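Local coordinates for protein HupZ (Streptococcus sp. 'group A', PDB 5ESC) that degrades heme in vitro and probably serves as a heme-handling enzyme, a dimeric split-barrel protein of the pyridoxamine 5'-phosphate oxidase family, at residues 32-35 / 41-44; 43-48 / 94-99; 64-69 / 75-80. All coordinates share one frame; numbering follows the deposited sequence. Where two conformers were deposited one is given.

Interaction 1. Residues 32-35 / 41-44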
loop_
_atom_site.group_PDB
_atom_site.type_symbol
_atom_site.label_atom_id
_atom_site.label_comp_id
_atom_site.label_asym_id
_atom_site.label_seq_id
_atom_site.Cartn_x
_atom_site.Cartn_y
_atom_site.Cartn_z
ATOM N N ARG A 32 1.197 -2.979 11.387
ATOM C CA ARG A 32 0.087 -3.490 12.117
ATOM C C ARG A 32 -0.243 -2.712 13.406
ATOM O O ARG A 32 -1.276 -2.922 13.941
ATOM C CB ARG A 32 0.290 -4.973 12.445
ATOM C CG ARG A 32 1.462 -5.261 13.272
ATOM C CD ARG A 32 1.557 -6.799 13.384
ATOM N NE ARG A 32 2.482 -7.151 14.466
ATOM C CZ ARG A 32 2.146 -7.324 15.756
ATOM N NH1 ARG A 32 0.870 -7.235 16.188
ATOM N NH2 ARG A 32 3.102 -7.618 16.630
ATOM N N SER A 33 0.658 -1.881 13.925
ATOM C CA SER A 33 0.395 -1.129 15.170
ATOM C C SER A 33 -0.211 0.255 14.840
ATOM O O SER A 33 -0.378 1.074 15.726
ATOM C CB SER A 33 1.663 -0.817 15.903
ATOM O OG SER A 33 2.638 -0.110 15.132
ATOM N N MET A 34 -0.488 0.526 13.562
ATOM C CA MET A 34 -1.012 1.854 13.183
ATOM C C MET A 34 -2.361 2.074 13.909
ATOM O O MET A 34 -3.244 1.195 13.838
ATOM C CB MET A 34 -1.198 1.953 11.726
ATOM C CG MET A 34 -1.606 3.406 11.234
ATOM S SD MET A 34 -0.269 4.612 11.241
ATOM C CE MET A 34 0.844 4.063 9.951
ATOM N N ARG A 35 -2.557 3.187 14.595
ATOM C CA ARG A 35 -3.791 3.428 15.344
ATOM C C ARG A 35 -4.059 4.895 15.537
ATOM O O ARG A 35 -3.134 5.682 15.489
ATOM C CB ARG A 35 -3.641 2.804 16.709
ATOM C CG ARG A 35 -2.435 3.221 17.534
ATOM C CD ARG A 35 -2.085 2.128 18.574
ATOM N NE ARG A 35 -1.027 2.524 19.492
ATOM C CZ ARG A 35 0.273 2.412 19.300
ATOM N NH1 ARG A 35 1.110 2.852 20.208
ATOM N NH2 ARG A 35 0.769 1.848 18.205
ATOM N N THR A 41 -4.781 12.339 13.765
ATOM C CA THR A 41 -3.410 11.884 14.018
ATOM C C THR A 41 -3.426 10.383 14.176
ATOM O O THR A 41 -4.248 9.889 14.906
ATOM C CB THR A 41 -2.850 12.539 15.281
ATOM O OG1 THR A 41 -3.164 13.924 15.250
ATOM C CG2 THR A 41 -1.254 12.347 15.416
ATOM N N PHE A 42 -2.516 9.690 13.521
ATOM C CA PHE A 42 -2.287 8.284 13.775
ATOM C C PHE A 42 -0.930 8.194 14.418
ATOM O O PHE A 42 -0.074 9.100 14.242
ATOM C CB PHE A 42 -2.171 7.466 12.490
ATOM C CG PHE A 42 -3.437 7.213 11.750
ATOM C CD1 PHE A 42 -4.183 6.037 11.958
ATOM C CD2 PHE A 42 -3.893 8.126 10.784
ATOM C CE1 PHE A 42 -5.306 5.787 11.242
ATOM C CE2 PHE A 42 -5.057 7.869 10.076
ATOM C CZ PHE A 42 -5.748 6.690 10.277
ATOM N N ILE A 43 -0.658 7.124 15.155
ATOM C CA ILE A 43 0.667 6.832 15.599
ATOM C C ILE A 43 0.927 5.377 15.229
ATOM O O ILE A 43 -0.045 4.618 15.054
ATOM C CB ILE A 43 0.962 7.105 17.119
ATOM C CG1 ILE A 43 -0.008 6.388 18.119
ATOM C CG2 ILE A 43 1.042 8.654 17.405
ATOM C CD1 ILE A 43 0.545 6.244 19.483
ATOM N N TYR A 44 2.191 4.982 15.154
ATOM C CA TYR A 44 2.556 3.578 15.001
ATOM C C TYR A 44 3.851 3.325 15.761
ATOM O O TYR A 44 4.604 4.251 15.984
ATOM C CB TYR A 44 2.649 3.118 13.512
ATOM C CG TYR A 44 3.938 3.467 12.765
ATOM C CD1 TYR A 44 4.064 4.654 12.087
ATOM C CD2 TYR A 44 5.014 2.591 12.747
ATOM C CE1 TYR A 44 5.240 4.992 11.389
ATOM C CE2 TYR A 44 6.217 2.925 12.032
ATOM C CZ TYR A 44 6.296 4.131 11.366
ATOM O OH TYR A 44 7.392 4.525 10.643
#
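R35 and I43 form an antiparallel hydrogen-bonded pair where the chain turns from the loop 32-34 into strand 35-38 and meets strand 41-44. R35 N donates to I43 O at 2.9 Å, and I43 N returns the bond to R35 O. Two CA-H...O contacts reinforce the pair: F42 CA lies 3.2 Å from R35 O, and M34 CA approaches I43 O.

R35 makes the main polar side-chain contact. With chi1 at 55° its CG sits between backbone N and carbonyl carbon, and the chain then runs extended across I43, whose CG1 lies over the centre of one guanidinium face; I43 CD1 comes within 3.5 Å of R35 NH1. The guanidinium lies beside the loop before it, NH2 giving a hydrogen bond of 2.8 Å to S33 O, close to the guanidinium plane. NH2 also bonds N45 OD1, and W96 makes a cation-pi contact with the arginine, so its rotation is restrained from several directions. S33 OG packs 3.6 Å from Y44 CB, while OG accepts a hydrogen bond from N45 N.

Apolar packing centres on M34. Its chain leaves with CG anti to the backbone N (chi1 -174°) and then bends twice, which brings SD to 3.7 Å from F42 CB and carries CE to Y44 CD1. SD stands 4.9 Å from the centroid of the F42 ring, an oblique Met-aromatic contact. The thioether chain and the F42 side chain cross at about a right angle.

Strand 41-46 is held on its other edge by strand 106-117, through backbone bonds of F42 with I110 and Y44 with G108. M34 reaches on to A15 and V17 of strand 15-20, whereas S33 packs on W96 and I43 on Y89, both of helix 88-97.

Interaction 2. Residues 43-48 / 94-99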
loop_
_atom_site.group_PDB
_atom_site.type_symbol
_atom_site.label_atom_id
_atom_site.label_comp_id
_atom_site.label_asym_id
_atom_site.label_seq_id
_atom_site.Cartn_x
_atom_site.Cartn_y
_atom_site.Cartn_z
ATOM N N ILE A 43 -0.658 7.124 15.155
ATOM C CA ILE A 43 0.667 6.832 15.599
ATOM C C ILE A 43 0.927 5.377 15.229
ATOM O O ILE A 43 -0.045 4.618 15.054
ATOM C CB ILE A 43 0.962 7.105 17.119
ATOM C CG1 ILE A 43 -0.008 6.388 18.119
ATOM C CG2 ILE A 43 1.042 8.654 17.405
ATOM C CD1 ILE A 43 0.545 6.244 19.483
ATOM N N TYR A 44 2.191 4.982 15.154
ATOM C CA TYR A 44 2.556 3.578 15.001
ATOM C C TYR A 44 3.851 3.325 15.761
ATOM O O TYR A 44 4.604 4.251 15.984
ATOM C CB TYR A 44 2.649 3.118 13.512
ATOM C CG TYR A 44 3.938 3.467 12.765
ATOM C CD1 TYR A 44 4.064 4.654 12.087
ATOM C CD2 TYR A 44 5.014 2.591 12.747
ATOM C CE1 TYR A 44 5.240 4.992 11.389
ATOM C CE2 TYR A 44 6.217 2.925 12.032
ATOM C CZ TYR A 44 6.296 4.131 11.366
ATOM O OH TYR A 44 7.392 4.525 10.643
ATOM N N ASN A 45 4.120 2.099 16.142
ATOM C CA ASN A 45 5.391 1.763 16.796
ATOM C C ASN A 45 6.469 1.404 15.739
ATOM O O ASN A 45 6.232 0.485 14.959
ATOM C CB ASN A 45 5.156 0.571 17.699
ATOM C CG ASN A 45 4.569 0.940 18.985
ATOM O OD1 ASN A 45 3.615 1.681 19.020
ATOM N ND2 ASN A 45 5.129 0.408 20.102
ATOM N N GLU A 46 7.597 2.104 15.690
ATOM C CA GLU A 46 8.607 1.892 14.682
ATOM C C GLU A 46 9.657 1.027 15.353
ATOM O O GLU A 46 10.326 1.492 16.250
ATOM C CB GLU A 46 9.276 3.202 14.285
ATOM C CG GLU A 46 10.386 3.008 13.275
ATOM C CD GLU A 46 9.972 2.137 12.104
ATOM O OE1 GLU A 46 10.226 0.924 12.187
ATOM O OE2 GLU A 46 9.321 2.669 11.128
ATOM N N ASN A 47 9.829 -0.189 14.922
ATOM C CA ASN A 47 10.758 -1.108 15.586
ATOM C C ASN A 47 12.001 -1.298 14.733
ATOM O O ASN A 47 12.862 -2.103 15.065
ATOM C CB ASN A 47 10.070 -2.453 15.802
ATOM C CG ASN A 47 8.885 -2.372 16.761
ATOM O OD1 ASN A 47 8.898 -1.569 17.691
ATOM N ND2 ASN A 47 7.819 -3.130 16.484
ATOM N N THR A 48 12.097 -0.584 13.620
ATOM C CA THR A 48 13.134 -0.855 12.641
ATOM C C THR A 48 13.850 0.465 12.248
ATOM O O THR A 48 13.474 1.569 12.681
ATOM C CB THR A 48 12.484 -1.469 11.339
ATOM O OG1 THR A 48 11.814 -0.420 10.591
ATOM C CG2 THR A 48 11.460 -2.565 11.656
ATOM N N LYS A 94 5.606 3.010 23.884
ATOM C CA LYS A 94 6.370 2.052 24.708
ATOM C C LYS A 94 5.461 1.200 25.621
ATOM O O LYS A 94 5.419 -0.027 25.774
ATOM C CB LYS A 94 7.272 2.841 25.618
ATOM C CG LYS A 94 8.572 3.192 25.008
ATOM C CD LYS A 94 9.650 3.245 26.093
ATOM C CE LYS A 94 9.921 4.648 26.458
ATOM N NZ LYS A 94 10.044 5.050 27.882
ATOM N N LYS A 95 4.591 1.981 26.180
ATOM C CA LYS A 95 3.586 1.435 27.042
ATOM C C LYS A 95 2.626 0.479 26.340
ATOM O O LYS A 95 2.440 -0.655 26.767
ATOM C CB LYS A 95 2.750 2.555 27.647
ATOM C CG LYS A 95 1.658 2.111 28.623
ATOM C CD LYS A 95 2.312 1.386 29.852
ATOM C CE LYS A 95 1.349 1.043 31.037
ATOM N NZ LYS A 95 1.976 0.162 32.067
ATOM N N TRP A 96 2.099 0.927 25.190
ATOM C CA TRP A 96 1.311 0.099 24.314
ATOM C C TRP A 96 1.977 -1.193 23.875
ATOM O O TRP A 96 1.317 -2.226 23.688
ATOM C CB TRP A 96 0.891 0.905 23.076
ATOM C CG TRP A 96 -0.032 0.299 22.208
ATOM C CD1 TRP A 96 -1.392 0.443 22.232
ATOM C CD2 TRP A 96 0.258 -0.560 21.082
ATOM N NE1 TRP A 96 -1.958 -0.279 21.226
ATOM C CE2 TRP A 96 -0.976 -0.916 20.507
ATOM C CE3 TRP A 96 1.441 -1.063 20.517
ATOM C CZ2 TRP A 96 -1.064 -1.733 19.348
ATOM C CZ3 TRP A 96 1.360 -1.895 19.427
ATOM C CH2 TRP A 96 0.111 -2.246 18.851
ATOM N N ALA A 97 3.283 -1.156 23.681
ATOM C CA ALA A 97 4.021 -2.314 23.188
ATOM C C ALA A 97 4.069 -3.506 24.198
ATOM O O ALA A 97 4.264 -4.654 23.819
ATOM C CB ALA A 97 5.416 -1.896 22.845
ATOM N N GLN A 98 3.880 -3.188 25.452
ATOM C CA GLN A 98 4.058 -4.156 26.552
ATOM C C GLN A 98 2.991 -5.232 26.498
ATOM O O GLN A 98 1.791 -4.906 26.541
ATOM C CB GLN A 98 3.965 -3.411 27.855
ATOM C CG GLN A 98 5.230 -2.615 28.144
ATOM C CD GLN A 98 5.114 -1.772 29.385
ATOM O OE1 GLN A 98 4.122 -1.834 30.100
ATOM N NE2 GLN A 98 6.111 -0.956 29.630
ATOM N N GLY A 99 3.404 -6.475 26.280
ATOM C CA GLY A 99 2.490 -7.574 26.069
ATOM C C GLY A 99 2.175 -7.763 24.602
ATOM O O GLY A 99 1.440 -8.684 24.249
#
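N45 meets helix 88-97 through the end of its side chain, its amide lying against W96 and A97. ND2 comes within 3.6 Å of A97 CB, while OD1 lies 3.8 Å from W96 CE3, approaching the indole obliquely; amide and ring planes are turned 51° apart. The contact between the two segments is therefore small and made by van der Waals packing.

What fixes the amide lies just beyond. ND2 donates to A93 O, one turn back on the same helix, and with OD1 taken up by R35 both ends of the group are engaged and its flip state is well defined. P104, in the loop after the helix, packs on the N45 side chain as well. On the helix side, R100 holds W96 in two ways: its guanidinium makes a cation-pi contact with the indole, and its NH1 donates to W96 O, so the residue is gripped at both ring and backbone near the end of the helix.

The arrangement is helix-on-sheet packing in a split barrel, with a buried asparagine tying helix 88-97 to strand 41-46.

Interaction 3. Residues 64-69 / 75-80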
loop_
_atom_site.group_PDB
_atom_site.type_symbol
_atom_site.label_atom_id
_atom_site.label_comp_id
_atom_site.label_asym_id
_atom_site.label_seq_id
_atom_site.Cartn_x
_atom_site.Cartn_y
_atom_site.Cartn_z
ATOM N N ILE A 64 -1.794 6.319 3.848
ATOM C CA ILE A 64 -2.072 5.097 4.508
ATOM C C ILE A 64 -3.396 4.620 3.993
ATOM O O ILE A 64 -4.376 5.426 3.927
ATOM C CB ILE A 64 -2.249 5.267 6.068
ATOM C CG1 ILE A 64 -1.089 6.018 6.713
ATOM C CG2 ILE A 64 -2.527 3.918 6.735
ATOM C CD1 ILE A 64 -1.498 6.514 8.096
ATOM N N ALA A 65 -3.475 3.335 3.663
ATOM C CA ALA A 65 -4.717 2.730 3.214
ATOM C C ALA A 65 -5.247 1.609 4.118
ATOM O O ALA A 65 -4.470 0.793 4.636
ATOM C CB ALA A 65 -4.590 2.311 1.745
ATOM N N PHE A 66 -6.561 1.601 4.346
ATOM C CA PHE A 66 -7.238 0.562 5.071
ATOM C C PHE A 66 -8.360 0.065 4.164
ATOM O O PHE A 66 -9.178 0.891 3.711
ATOM C CB PHE A 66 -7.898 1.107 6.353
ATOM C CG PHE A 66 -6.926 1.502 7.386
ATOM C CD1 PHE A 66 -6.412 0.555 8.233
ATOM C CD2 PHE A 66 -6.462 2.820 7.462
ATOM C CE1 PHE A 66 -5.548 0.918 9.237
ATOM C CE2 PHE A 66 -5.571 3.181 8.454
ATOM C CZ PHE A 66 -5.099 2.216 9.319
ATOM N N VAL A 67 -8.361 -1.238 3.890
ATOM C CA VAL A 67 -9.299 -1.848 2.943
ATOM C C VAL A 67 -10.025 -3.033 3.628
ATOM O O VAL A 67 -9.395 -3.931 4.174
ATOM C CB VAL A 67 -8.637 -2.267 1.601
ATOM C CG1 VAL A 67 -9.652 -2.957 0.701
ATOM C CG2 VAL A 67 -8.080 -1.066 0.807
ATOM N N ASP A 68 -11.350 -2.979 3.679
ATOM C CA ASP A 68 -12.118 -4.161 4.063
ATOM C C ASP A 68 -12.452 -4.924 2.765
ATOM O O ASP A 68 -13.341 -4.493 1.986
ATOM C CB ASP A 68 -13.390 -3.785 4.796
ATOM C CG ASP A 68 -14.204 -5.049 5.233
ATOM O OD1 ASP A 68 -14.147 -6.092 4.529
ATOM O OD2 ASP A 68 -14.828 -4.982 6.311
ATOM N N ARG A 69 -11.663 -5.978 2.528
ATOM C CA ARG A 69 -11.680 -6.752 1.282
ATOM C C ARG A 69 -13.087 -7.313 0.977
ATOM O O ARG A 69 -13.493 -7.309 -0.187
ATOM C CB ARG A 69 -10.655 -7.896 1.358
ATOM C CG ARG A 69 -9.842 -8.166 0.095
ATOM C CD ARG A 69 -10.450 -9.214 -0.819
ATOM N NE ARG A 69 -9.503 -10.092 -1.523
ATOM C CZ ARG A 69 -8.681 -10.965 -0.925
ATOM N NH1 ARG A 69 -8.579 -11.038 0.403
ATOM N NH2 ARG A 69 -7.897 -11.739 -1.663
ATOM N N TYR A 75 -10.497 3.321 2.969
ATOM C CA TYR A 75 -10.133 4.741 3.028
ATOM C C TYR A 75 -8.657 4.889 2.879
ATOM O O TYR A 75 -7.874 4.006 3.310
ATOM C CB TYR A 75 -10.565 5.326 4.361
ATOM C CG TYR A 75 -12.063 5.400 4.547
ATOM C CD1 TYR A 75 -12.820 6.494 4.047
ATOM C CD2 TYR A 75 -12.724 4.374 5.213
ATOM C CE1 TYR A 75 -14.207 6.513 4.202
ATOM C CE2 TYR A 75 -14.096 4.375 5.374
ATOM C CZ TYR A 75 -14.820 5.441 4.890
ATOM O OH TYR A 75 -16.144 5.379 5.099
ATOM N N ARG A 76 -8.282 6.009 2.318
ATOM C CA ARG A 76 -6.884 6.400 2.140
ATOM C C ARG A 76 -6.692 7.725 2.936
ATOM O O ARG A 76 -7.450 8.698 2.707
ATOM C CB ARG A 76 -6.613 6.602 0.626
ATOM C CG ARG A 76 -5.263 7.230 0.245
ATOM C CD ARG A 76 -4.923 7.081 -1.248
ATOM N NE ARG A 76 -5.882 7.791 -2.069
ATOM C CZ ARG A 76 -5.696 8.993 -2.590
ATOM N NH1 ARG A 76 -4.543 9.636 -2.465
ATOM N NH2 ARG A 76 -6.667 9.558 -3.290
ATOM N N PHE A 77 -5.758 7.730 3.888
ATOM C CA PHE A 77 -5.426 8.902 4.705
ATOM C C PHE A 77 -4.099 9.489 4.166
ATOM O O PHE A 77 -3.007 8.811 4.086
ATOM C CB PHE A 77 -5.324 8.503 6.167
ATOM C CG PHE A 77 -6.569 7.900 6.706
ATOM C CD1 PHE A 77 -6.875 6.583 6.479
ATOM C CD2 PHE A 77 -7.504 8.676 7.384
ATOM C CE1 PHE A 77 -8.076 6.023 6.898
ATOM C CE2 PHE A 77 -8.690 8.126 7.850
ATOM C CZ PHE A 77 -8.989 6.781 7.591
ATOM N N VAL A 78 -4.130 10.742 3.795
ATOM C CA VAL A 78 -2.965 11.394 3.275
ATOM C C VAL A 78 -2.462 12.435 4.227
ATOM O O VAL A 78 -3.287 13.229 4.735
ATOM C CB VAL A 78 -3.228 12.077 1.924
ATOM C CG1 VAL A 78 -1.948 12.743 1.371
ATOM C CG2 VAL A 78 -3.759 11.080 0.904
ATOM N N GLY A 79 -1.138 12.532 4.412
ATOM C CA GLY A 79 -0.621 13.630 5.262
ATOM C C GLY A 79 0.869 13.686 5.341
ATOM O O GLY A 79 1.561 13.223 4.381
ATOM N N THR A 80 1.378 14.265 6.431
ATOM C CA THR A 80 2.780 14.404 6.657
ATOM C C THR A 80 3.114 13.728 7.999
ATOM O O THR A 80 2.309 13.796 8.910
ATOM C CB THR A 80 3.216 15.894 6.669
ATOM O OG1 THR A 80 4.644 15.947 6.623
ATOM C CG2 THR A 80 2.750 16.669 7.926
#
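F77, I64 and F66 carry the middle of a beta hairpin, in which strand 61-68 pairs antiparallel with strand 73-84 within the split-barrel sheet. The short strand axes approach to 4.7 Å and run at 168° to one another. F77 and I64 form one hydrogen-bonded pair: F77 N donates to I64 O at 2.7 Å, and I64 N to F77 O. F66 does the same with Y75, its N donating to Y75 O and its O receiving Y75 N. Between these pairs A65 and R76 face each other as a non-hydrogen-bonded pair, A65 CA to R76 CA 4.4 Å, with A65 CA in turn making a CA-H...O contact to Y75 O.

I64, F66, Y75 and F77 project from one face of the sheet. Here F77 faces I64 directly and reaches F66 diagonally: its CB lies 4.5 Å from I64 CB, a loose apolar contact, and its ring meets that of F66. The rings approach obliquely, with centroids 5.9 Å apart and planes at 81°, and F77 CD1 lies at the edge of the F66 ring. F77 leaves with CG anti to the carbonyl carbon (chi1 -59°), a setting that presents the edge of its ring to I64 O. I10 of helix 4-12 touches both rings, and F42 meets F77 edge-to-face.

A65 and R76 occupy the other face, where the second subunit packs, I28 of that subunit on A65 and its N27 on R76. R76 NH1 is in a salt bridge with E63 of the same chain. At the closest ring approach F77 CE1 stands 3.6 Å from F66 CD2.

Overall arrangement
Interactions 1 and 2 share I43 and Y44 on strand 41-46, and their centres lie 9 Å apart. They join directly: S33 and R35 both bond N45, so interaction 1 positions the asparagine that meets helix 88-97. Interaction 3 lies 12 Å, centre to centre, from interaction 1 and shares its apolar interior, with F42 CE2 3.7 Å from F77 CG and M34 CE 3.9 Å from I64 CD1. Interactions 2 and 3 are about 20 Å apart between centres, on opposite sides of the chain's centre, and do not touch, their nearest atoms being about 7 Å apart. Of the three, interaction 3 alone touches the second subunit.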